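Local coordinates for protein vascular endothelial growth factor homolog (Orf virus, PDB 2GNN) that acts as a secreted, disulfide-linked homodimeric growth factor that binds vascular endothelial growth factor receptors and induces endothelial proliferation, at residues V65-V70 against H95-C100; P46-M51 against L90-H95. One frame throughout, in Å; residues are numbered along the deposited sequence.

Overall arrangement
From the N terminus the chain passes through helix 13-20 and then forms strand 23-30, which pairs antiparallel with strand 47-54; the first half of contact 2, 46-51, lies on the latter. It continues into strand 62-79, which carries 65-70, and returns through strand 85-102, which supplies both 90-95 and 95-100. Contact 1 closes the hairpin of the last two strands, whereas contact 2 closes the wider loop from strand 47-54 to strand 85-102 and joins the two sheets. Their segments alternate along the chain, so the contacts cross. They share His95, and Val70 O probably accepts a hydrogen bond from Glu94 N at 2.8 Å.

Contact 1. Residues V65-V70 against H95-C100; sequences VPTEEV and HKKCDC. With NAG (2-acetamido-2-deoxy-beta-D-glucopyranose), chain M.
Pro66 lays its ring over one face of His95, with Pro66 CB 3.7 Å from the centroid of the imidazole and only 9° off its normal. This CH-pi contact belongs to the tight part of an antiparallel hairpin pairing, and a proline suits it because its ring is rigid and lacks a backbone N-H to satisfy. His95 ND1 is hydrogen-bonded to the backbone N of Cys53, outside both segments. Cys98, on the same face of the sheet as Pro66 and His95, is bonded to Cys53 in a cystine-knot disulfide.

Val65 and Asp99 form a hydrogen-bonded pair, with Val65 N 3.0 Å from Asp99 O. At the corner, Thr67 and Glu68 both face Lys97 in a classic beta bulge: Thr67 N donates to Lys97 O at 2.9 Å, the bond from Glu68 N is weak, and Glu68 CB packs 3.6 Å from Lys97 CB. Glu68 O is gripped twice from one face of its plane, by Lys96 N at 2.7 Å and by Lys97 N at 3.3 Å, which goes with a second one-residue shift, between Glu68 and Glu69.

The solvent side is looser at its charged ends: Glu68 OE2 stays 5.1 Å from Lys96 NZ, too far for a salt bridge. Long, flexible chains suit this exposed face; any attraction between their charges is probably weak and long-range, leaving backbone bonds to hold the bulged pairing.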
ATOM      1  N   VAL B  65      -1.205 -14.180  -5.395  1.00 52.93           N
ATOM      2  CA  VAL B  65       0.168 -14.520  -5.017  1.00 52.03           C
ATOM      3  C   VAL B  65       1.131 -14.230  -6.166  1.00 51.14           C
ATOM      4  O   VAL B  65       0.712 -14.205  -7.326  1.00 50.15           O
ATOM      5  CB  VAL B  65       0.294 -16.014  -4.603  1.00 53.59           C
ATOM      6  CG1 VAL B  65      -0.502 -16.301  -3.342  1.00 57.93           C
ATOM      7  CG2 VAL B  65      -0.160 -16.926  -5.721  1.00 43.71           C
ATOM      8  N   PRO B  66       2.414 -13.981  -5.844  1.00 50.93           N
ATOM      9  CA  PRO B  66       3.419 -13.710  -6.866  1.00 52.26           C
ATOM     10  C   PRO B  66       3.763 -14.913  -7.724  1.00 56.67           C
ATOM     11  O   PRO B  66       3.920 -16.020  -7.207  1.00 60.03           O
ATOM     12  CB  PRO B  66       4.640 -13.303  -6.052  1.00 52.23           C
ATOM     13  CG  PRO B  66       4.432 -13.927  -4.718  1.00 51.46           C
ATOM     14  CD  PRO B  66       2.976 -13.875  -4.483  1.00 49.05           C
ATOM     15  N   THR B  67       3.876 -14.684  -9.028  1.00 57.48           N
ATOM     16  CA  THR B  67       4.380 -15.677  -9.956  1.00 58.63           C
ATOM     17  C   THR B  67       5.695 -15.207 -10.584  1.00 60.50           C
ATOM     18  O   THR B  67       6.311 -15.929 -11.365  1.00 63.23           O
ATOM     19  CB  THR B  67       3.359 -15.987 -11.056  1.00 58.11           C
ATOM     20  OG1 THR B  67       3.155 -14.820 -11.859  1.00 61.06           O
ATOM     21  CG2 THR B  67       2.039 -16.425 -10.448  1.00 58.15           C
ATOM     22  N   GLU B  68       6.117 -13.994 -10.236  1.00 61.50           N
ATOM     23  CA  GLU B  68       7.367 -13.418 -10.723  1.00 63.06           C
ATOM     24  C   GLU B  68       7.819 -12.331  -9.762  1.00 64.04           C
ATOM     25  O   GLU B  68       7.050 -11.426  -9.416  1.00 66.22           O
ATOM     26  CB  GLU B  68       7.192 -12.850 -12.132  1.00 62.94           C
ATOM     27  CG  GLU B  68       8.491 -12.612 -12.886  1.00 67.20           C
ATOM     28  CD  GLU B  68       8.277 -11.938 -14.235  1.00 68.46           C
ATOM     29  OE1 GLU B  68       7.510 -12.469 -15.076  1.00 74.95           O
ATOM     30  OE2 GLU B  68       8.893 -10.871 -14.455  1.00 78.00           O
ATOM     31  N   GLU B  69       9.065 -12.435  -9.324  1.00 64.03           N
ATOM     32  CA  GLU B  69       9.630 -11.524  -8.345  1.00 65.92           C
ATOM     33  C   GLU B  69      10.886 -10.884  -8.913  1.00 65.01           C
ATOM     34  O   GLU B  69      11.369 -11.296  -9.956  1.00 65.82           O
ATOM     35  CB  GLU B  69       9.953 -12.273  -7.052  1.00 64.77           C
ATOM     36  CG  GLU B  69       8.789 -13.081  -6.488  1.00 67.94           C
ATOM     37  CD  GLU B  69       9.073 -13.645  -5.106  1.00 72.67           C
ATOM     38  OE1 GLU B  69      10.259 -13.898  -4.773  1.00 80.72           O
ATOM     39  OE2 GLU B  69       8.099 -13.838  -4.346  1.00 83.73           O
ATOM     40  N   VAL B  70      11.401  -9.864  -8.240  1.00 65.55           N
ATOM     41  CA  VAL B  70      12.676  -9.261  -8.622  1.00 65.52           C
ATOM     42  C   VAL B  70      13.318  -8.647  -7.383  1.00 66.14           C
ATOM     43  O   VAL B  70      12.623  -8.212  -6.462  1.00 66.00           O
ATOM     44  CB  VAL B  70      12.514  -8.234  -9.790  1.00 66.14           C
ATOM     45  CG1 VAL B  70      11.912  -6.927  -9.303  1.00 66.60           C
ATOM     46  CG2 VAL B  70      13.840  -7.985 -10.494  1.00 68.09           C
ATOM     47  N   HIS B  95       7.257  -7.738  -6.340  1.00 61.63           N
ATOM     48  CA  HIS B  95       6.516  -8.638  -7.197  1.00 59.25           C
ATOM     49  C   HIS B  95       6.271  -7.994  -8.556  1.00 62.22           C
ATOM     50  O   HIS B  95       5.831  -6.840  -8.635  1.00 63.12           O
ATOM     51  CB  HIS B  95       5.200  -9.041  -6.539  1.00 57.17           C
ATOM     52  CG  HIS B  95       5.373  -9.726  -5.222  1.00 54.95           C
ATOM     53  ND1 HIS B  95       4.371  -9.791  -4.277  1.00 52.15           N
ATOM     54  CD2 HIS B  95       6.440 -10.360  -4.682  1.00 52.33           C
ATOM     55  CE1 HIS B  95       4.810 -10.441  -3.215  1.00 51.18           C
ATOM     56  NE2 HIS B  95       6.060 -10.805  -3.439  1.00 54.02           N
ATOM     57  N   LYS B  96       6.562  -8.743  -9.621  1.00 63.75           N
ATOM     58  CA  LYS B  96       6.382  -8.268 -10.998  1.00 63.73           C
ATOM     59  C   LYS B  96       5.182  -8.884 -11.715  1.00 62.16           C
ATOM     60  O   LYS B  96       4.703  -8.337 -12.710  1.00 63.57           O
ATOM     61  CB  LYS B  96       7.645  -8.506 -11.826  1.00 66.03           C
ATOM     62  CG  LYS B  96       8.608  -7.330 -11.850  1.00 74.21           C
ATOM     63  CD  LYS B  96       9.521  -7.424 -13.069  1.00 89.66           C
ATOM     64  CE  LYS B  96      10.495  -6.253 -13.137  1.00 95.69           C
ATOM     65  NZ  LYS B  96      11.464  -6.420 -14.261  1.00 96.06           N
ATOM     66  N   LYS B  97       4.718 -10.028 -11.229  1.00 59.08           N
ATOM     67  CA  LYS B  97       3.527 -10.678 -11.777  1.00 58.01           C
ATOM     68  C   LYS B  97       2.824 -11.448 -10.681  1.00 56.10           C
ATOM     69  O   LYS B  97       3.463 -11.906  -9.731  1.00 54.32           O
ATOM     70  CB  LYS B  97       3.880 -11.614 -12.929  1.00 57.56           C
ATOM     71  CG  LYS B  97       3.447 -11.111 -14.292  1.00 63.76           C
ATOM     72  CD  LYS B  97       3.260 -12.265 -15.265  1.00 66.85           C
ATOM     73  CE  LYS B  97       2.177 -11.936 -16.288  1.00 75.03           C
ATOM     74  NZ  LYS B  97       2.172 -12.893 -17.432  1.00 71.09           N
ATOM     75  N   CYS B  98       1.508 -11.587 -10.816  1.00 53.98           N
ATOM     76  CA  CYS B  98       0.684 -12.162  -9.755  1.00 52.43           C
ATOM     77  C   CYS B  98      -0.418 -12.981 -10.365  1.00 49.87           C
ATOM     78  O   CYS B  98      -0.766 -12.775 -11.520  1.00 50.88           O
ATOM     79  CB  CYS B  98       0.032 -11.065  -8.913  1.00 52.52           C
ATOM     80  SG  CYS B  98       1.109  -9.769  -8.339  1.00 51.90           S
ATOM     81  N   ASP B  99      -1.010 -13.872  -9.580  1.00 47.14           N
ATOM     82  CA  ASP B  99      -2.082 -14.711 -10.109  1.00 48.48           C
ATOM     83  C   ASP B  99      -3.022 -15.157  -8.995  1.00 47.55           C
ATOM     84  O   ASP B  99      -2.632 -15.236  -7.828  1.00 47.27           O
ATOM     85  CB  ASP B  99      -1.475 -15.918 -10.846  1.00 47.64           C
ATOM     86  CG  ASP B  99      -2.380 -16.479 -11.933  1.00 54.84           C
ATOM     87  OD1 ASP B  99      -3.368 -15.822 -12.329  1.00 62.18           O
ATOM     88  OD2 ASP B  99      -2.085 -17.601 -12.406  1.00 62.02           O
ATOM     89  N   CYS B 100      -4.269 -15.417  -9.361  1.00 48.87           N
ATOM     90  CA  CYS B 100      -5.237 -15.991  -8.432  1.00 51.40           C
ATOM     91  C   CYS B 100      -5.159 -17.526  -8.473  1.00 53.74           C
ATOM     92  O   CYS B 100      -5.630 -18.176  -9.418  1.00 53.88           O
ATOM     93  CB  CYS B 100      -6.654 -15.459  -8.708  1.00 48.92           C
ATOM     94  SG  CYS B 100      -6.919 -13.752  -8.104  1.00 52.79           S
TER
HETATM   95  C1  NAG M1001      17.018 -12.535  -6.467  1.00106.04           C
HETATM   96  C2  NAG M1001      16.308 -13.638  -7.276  1.00113.74           C
HETATM   97  C3  NAG M1001      16.290 -14.939  -6.464  1.00117.06           C
HETATM   98  C4  NAG M1001      17.728 -15.361  -6.151  1.00115.70           C
HETATM   99  C5  NAG M1001      18.476 -14.195  -5.492  1.00111.87           C
HETATM  100  C6  NAG M1001      19.947 -14.551  -5.297  1.00107.86           C
HETATM  101  C7  NAG M1001      14.603 -13.305  -8.993  1.00107.30           C
HETATM  102  C8  NAG M1001      13.508 -14.273  -9.340  1.00106.13           C
HETATM  103  N2  NAG M1001      14.967 -13.261  -7.709  1.00110.74           N
HETATM  104  O3  NAG M1001      15.586 -15.969  -7.132  1.00121.42           O
HETATM  105  O4  NAG M1001      17.738 -16.498  -5.308  1.00116.59           O
HETATM  106  O5  NAG M1001      18.353 -12.992  -6.253  1.00108.79           O
HETATM  107  O6  NAG M1001      20.252 -14.571  -3.924  1.00100.91           O
HETATM  108  O7  NAG M1001      15.117 -12.599  -9.869  1.00103.01           O

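Contact 2. Residues P46-M51 against L90-H95; sequences PCVTLM and LSFVEH
Met51 and His95 join strands whose local axes run at 45° to each other and approach to 5.7 Å, through one backbone bond from His95 N to Met51 O at 2.8 Å. The donor lies above the carbonyl plane of Met51, and the N-H points almost straight at the oxygen (170°).

Glu94 supplies the second bond with its side chain. A bend at chi2 (-98°) turns its CD toward strand 47-54. Beside the close approach of Met51 and Glu94, the carboxylate serves as acceptor for the Met51 N-H, with Glu94 OE1 2.6 Å from Met51 N. The N-H reaches OE1 from above the carboxylate plane. Glutamate suits this buried place because its chain can fold back and offer an acceptor to the backbone N-H; the bond would help offset the cost of burying its charge. The carboxylate is packed tightly, with Met51 CB and CG against OE1 and Leu50 CD2 only 3.1 Å from Glu94 OE2, though no bond to these carbons is implied.

In the cystine-knot fold of the PDGF/VEGF family, elongated strands are braced by disulfides, and here strand 47-54 of one sheet lies against strand 85-102 of the other. At its start, Cys47 is disulfide-bonded to Cys56 of the second subunit, while Thr49, turned away from 90-95, hydrogen-bonds through OG1 to Gly19 of that subunit.

Toward the hydrophobic interior, Leu50 crosses Phe92 at about a right angle, with Leu50 CD2 3.7 Å from Phe92 CB. Val48 extends this apolar surface more loosely: Val48 CG2 lies 4.2 Å from Phe92 CE2. Branched aliphatic side chains suit packing against the Phe92 side chain, whose ring also makes an edge-to-face contact with His35.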
ATOM      1  N   PRO B  46      12.030   4.977   8.037  1.00 57.05           N
ATOM      2  CA  PRO B  46      11.784   3.679   8.638  1.00 56.46           C
ATOM      3  C   PRO B  46      10.857   2.790   7.811  1.00 61.42           C
ATOM      4  O   PRO B  46      10.670   1.625   8.161  1.00 62.30           O
ATOM      5  CB  PRO B  46      11.130   4.037   9.972  1.00 59.85           C
ATOM      6  CG  PRO B  46      10.453   5.332   9.722  1.00 51.57           C
ATOM      7  CD  PRO B  46      11.325   6.055   8.744  1.00 55.34           C
ATOM      8  N   CYS B  47      10.298   3.332   6.725  1.00 60.81           N
ATOM      9  CA  CYS B  47       9.352   2.614   5.880  1.00 58.84           C
ATOM     10  C   CYS B  47       9.693   2.814   4.415  1.00 61.85           C
ATOM     11  O   CYS B  47      10.221   3.863   4.034  1.00 63.05           O
ATOM     12  CB  CYS B  47       7.919   3.075   6.165  1.00 59.85           C
ATOM     13  SG  CYS B  47       7.384   4.715   5.470  1.00 62.71           S
ATOM     14  N   VAL B  48       9.395   1.804   3.596  1.00 60.51           N
ATOM     15  CA  VAL B  48       9.565   1.899   2.142  1.00 59.05           C
ATOM     16  C   VAL B  48       8.316   1.439   1.416  1.00 59.76           C
ATOM     17  O   VAL B  48       7.520   0.655   1.947  1.00 60.70           O
ATOM     18  CB  VAL B  48      10.755   1.060   1.623  1.00 60.25           C
ATOM     19  CG1 VAL B  48      12.084   1.736   1.967  1.00 61.23           C
ATOM     20  CG2 VAL B  48      10.679  -0.415   2.141  1.00 52.01           C
ATOM     21  N   THR B  49       8.150   1.940   0.198  1.00 59.23           N
ATOM     22  CA  THR B  49       7.109   1.461  -0.695  1.00 58.28           C
ATOM     23  C   THR B  49       7.656   0.342  -1.605  1.00 58.97           C
ATOM     24  O   THR B  49       8.616   0.550  -2.369  1.00 57.92           O
ATOM     25  CB  THR B  49       6.547   2.613  -1.543  1.00 56.27           C
ATOM     26  OG1 THR B  49       6.167   3.675  -0.680  1.00 59.38           O
ATOM     27  CG2 THR B  49       5.330   2.179  -2.316  1.00 52.46           C
ATOM     28  N   LEU B  50       7.028  -0.830  -1.517  1.00 58.66           N
ATOM     29  CA  LEU B  50       7.400  -1.983  -2.334  1.00 59.52           C
ATOM     30  C   LEU B  50       6.230  -2.436  -3.184  1.00 60.81           C
ATOM     31  O   LEU B  50       5.074  -2.377  -2.743  1.00 63.33           O
ATOM     32  CB  LEU B  50       7.841  -3.138  -1.436  1.00 60.79           C
ATOM     33  CG  LEU B  50       9.067  -2.923  -0.554  1.00 56.61           C
ATOM     34  CD1 LEU B  50       9.310  -4.142   0.298  1.00 58.15           C
ATOM     35  CD2 LEU B  50      10.263  -2.646  -1.433  1.00 61.75           C
ATOM     36  N   MET B  51       6.524  -2.878  -4.407  1.00 59.93           N
ATOM     37  CA  MET B  51       5.506  -3.481  -5.255  1.00 57.57           C
ATOM     38  C   MET B  51       5.242  -4.896  -4.758  1.00 59.35           C
ATOM     39  O   MET B  51       6.148  -5.722  -4.689  1.00 60.47           O
ATOM     40  CB  MET B  51       5.940  -3.485  -6.712  1.00 55.78           C
ATOM     41  CG  MET B  51       6.105  -2.104  -7.308  1.00 58.52           C
ATOM     42  SD  MET B  51       4.623  -1.089  -7.136  1.00 58.37           S
ATOM     43  CE  MET B  51       3.551  -1.763  -8.407  1.00 47.40           C
ATOM     44  N   LEU B  90      20.515  -1.814   0.573  1.00 62.27           N
ATOM     45  CA  LEU B  90      19.872  -3.069   0.949  1.00 60.78           C
ATOM     46  C   LEU B  90      18.986  -3.590  -0.177  1.00 60.92           C
ATOM     47  O   LEU B  90      18.576  -2.833  -1.043  1.00 62.77           O
ATOM     48  CB  LEU B  90      19.076  -2.890   2.234  1.00 62.50           C
ATOM     49  CG  LEU B  90      19.879  -2.526   3.486  1.00 67.74           C
ATOM     50  CD1 LEU B  90      18.953  -2.196   4.647  1.00 64.24           C
ATOM     51  CD2 LEU B  90      20.879  -3.634   3.873  1.00 71.15           C
ATOM     52  N   SER B  91      18.711  -4.892  -0.172  1.00 60.13           N
ATOM     53  CA  SER B  91      17.980  -5.552  -1.252  1.00 57.34           C
ATOM     54  C   SER B  91      16.574  -5.863  -0.784  1.00 57.93           C
ATOM     55  O   SER B  91      16.372  -6.239   0.374  1.00 57.58           O
ATOM     56  CB  SER B  91      18.700  -6.842  -1.649  1.00 58.53           C
ATOM     57  OG  SER B  91      18.083  -7.493  -2.752  1.00 55.14           O
ATOM     58  N   PHE B  92      15.603  -5.682  -1.677  1.00 56.89           N
ATOM     59  CA  PHE B  92      14.190  -5.906  -1.356  1.00 57.75           C
ATOM     60  C   PHE B  92      13.531  -6.717  -2.458  1.00 59.00           C
ATOM     61  O   PHE B  92      13.882  -6.601  -3.631  1.00 56.62           O
ATOM     62  CB  PHE B  92      13.440  -4.570  -1.191  1.00 60.72           C
ATOM     63  CG  PHE B  92      14.017  -3.680  -0.126  1.00 54.87           C
ATOM     64  CD1 PHE B  92      15.117  -2.865  -0.400  1.00 58.37           C
ATOM     65  CD2 PHE B  92      13.487  -3.676   1.147  1.00 53.69           C
ATOM     66  CE1 PHE B  92      15.674  -2.069   0.591  1.00 55.40           C
ATOM     67  CE2 PHE B  92      14.040  -2.877   2.144  1.00 52.54           C
ATOM     68  CZ  PHE B  92      15.131  -2.064   1.852  1.00 51.05           C
ATOM     69  N   VAL B  93      12.572  -7.544  -2.076  1.00 60.35           N
ATOM     70  CA  VAL B  93      11.833  -8.333  -3.042  1.00 62.47           C
ATOM     71  C   VAL B  93      10.612  -7.535  -3.513  1.00 63.83           C
ATOM     72  O   VAL B  93       9.819  -7.091  -2.688  1.00 62.55           O
ATOM     73  CB  VAL B  93      11.415  -9.698  -2.434  1.00 63.11           C
ATOM     74  CG1 VAL B  93      10.636 -10.524  -3.441  1.00 62.04           C
ATOM     75  CG2 VAL B  93      12.656 -10.471  -1.964  1.00 64.47           C
ATOM     76  N   GLU B  94      10.485  -7.340  -4.827  1.00 63.15           N
ATOM     77  CA  GLU B  94       9.283  -6.742  -5.432  1.00 64.99           C
ATOM     78  C   GLU B  94       8.579  -7.802  -6.263  1.00 63.92           C
ATOM     79  O   GLU B  94       9.234  -8.647  -6.860  1.00 64.92           O
ATOM     80  CB  GLU B  94       9.643  -5.601  -6.387  1.00 65.52           C
ATOM     81  CG  GLU B  94      10.633  -4.591  -5.868  1.00 74.79           C
ATOM     82  CD  GLU B  94       9.986  -3.342  -5.312  1.00 72.92           C
ATOM     83  OE1 GLU B  94       8.826  -3.036  -5.646  1.00 72.26           O
ATOM     84  OE2 GLU B  94      10.657  -2.643  -4.543  1.00 82.96           O
ATOM     85  N   HIS B  95       7.257  -7.738  -6.340  1.00 61.63           N
ATOM     86  CA  HIS B  95       6.516  -8.638  -7.197  1.00 59.25           C
ATOM     87  C   HIS B  95       6.271  -7.994  -8.556  1.00 62.22           C
ATOM     88  O   HIS B  95       5.831  -6.840  -8.635  1.00 63.12           O
ATOM     89  CB  HIS B  95       5.200  -9.041  -6.539  1.00 57.17           C
ATOM     90  CG  HIS B  95       5.373  -9.726  -5.222  1.00 54.95           C
ATOM     91  ND1 HIS B  95       4.371  -9.791  -4.277  1.00 52.15           N
ATOM     92  CD2 HIS B  95       6.440 -10.360  -4.682  1.00 52.33           C
ATOM     93  CE1 HIS B  95       4.810 -10.441  -3.215  1.00 51.18           C
ATOM     94  NE2 HIS B  95       6.060 -10.805  -3.439  1.00 54.02           N
TER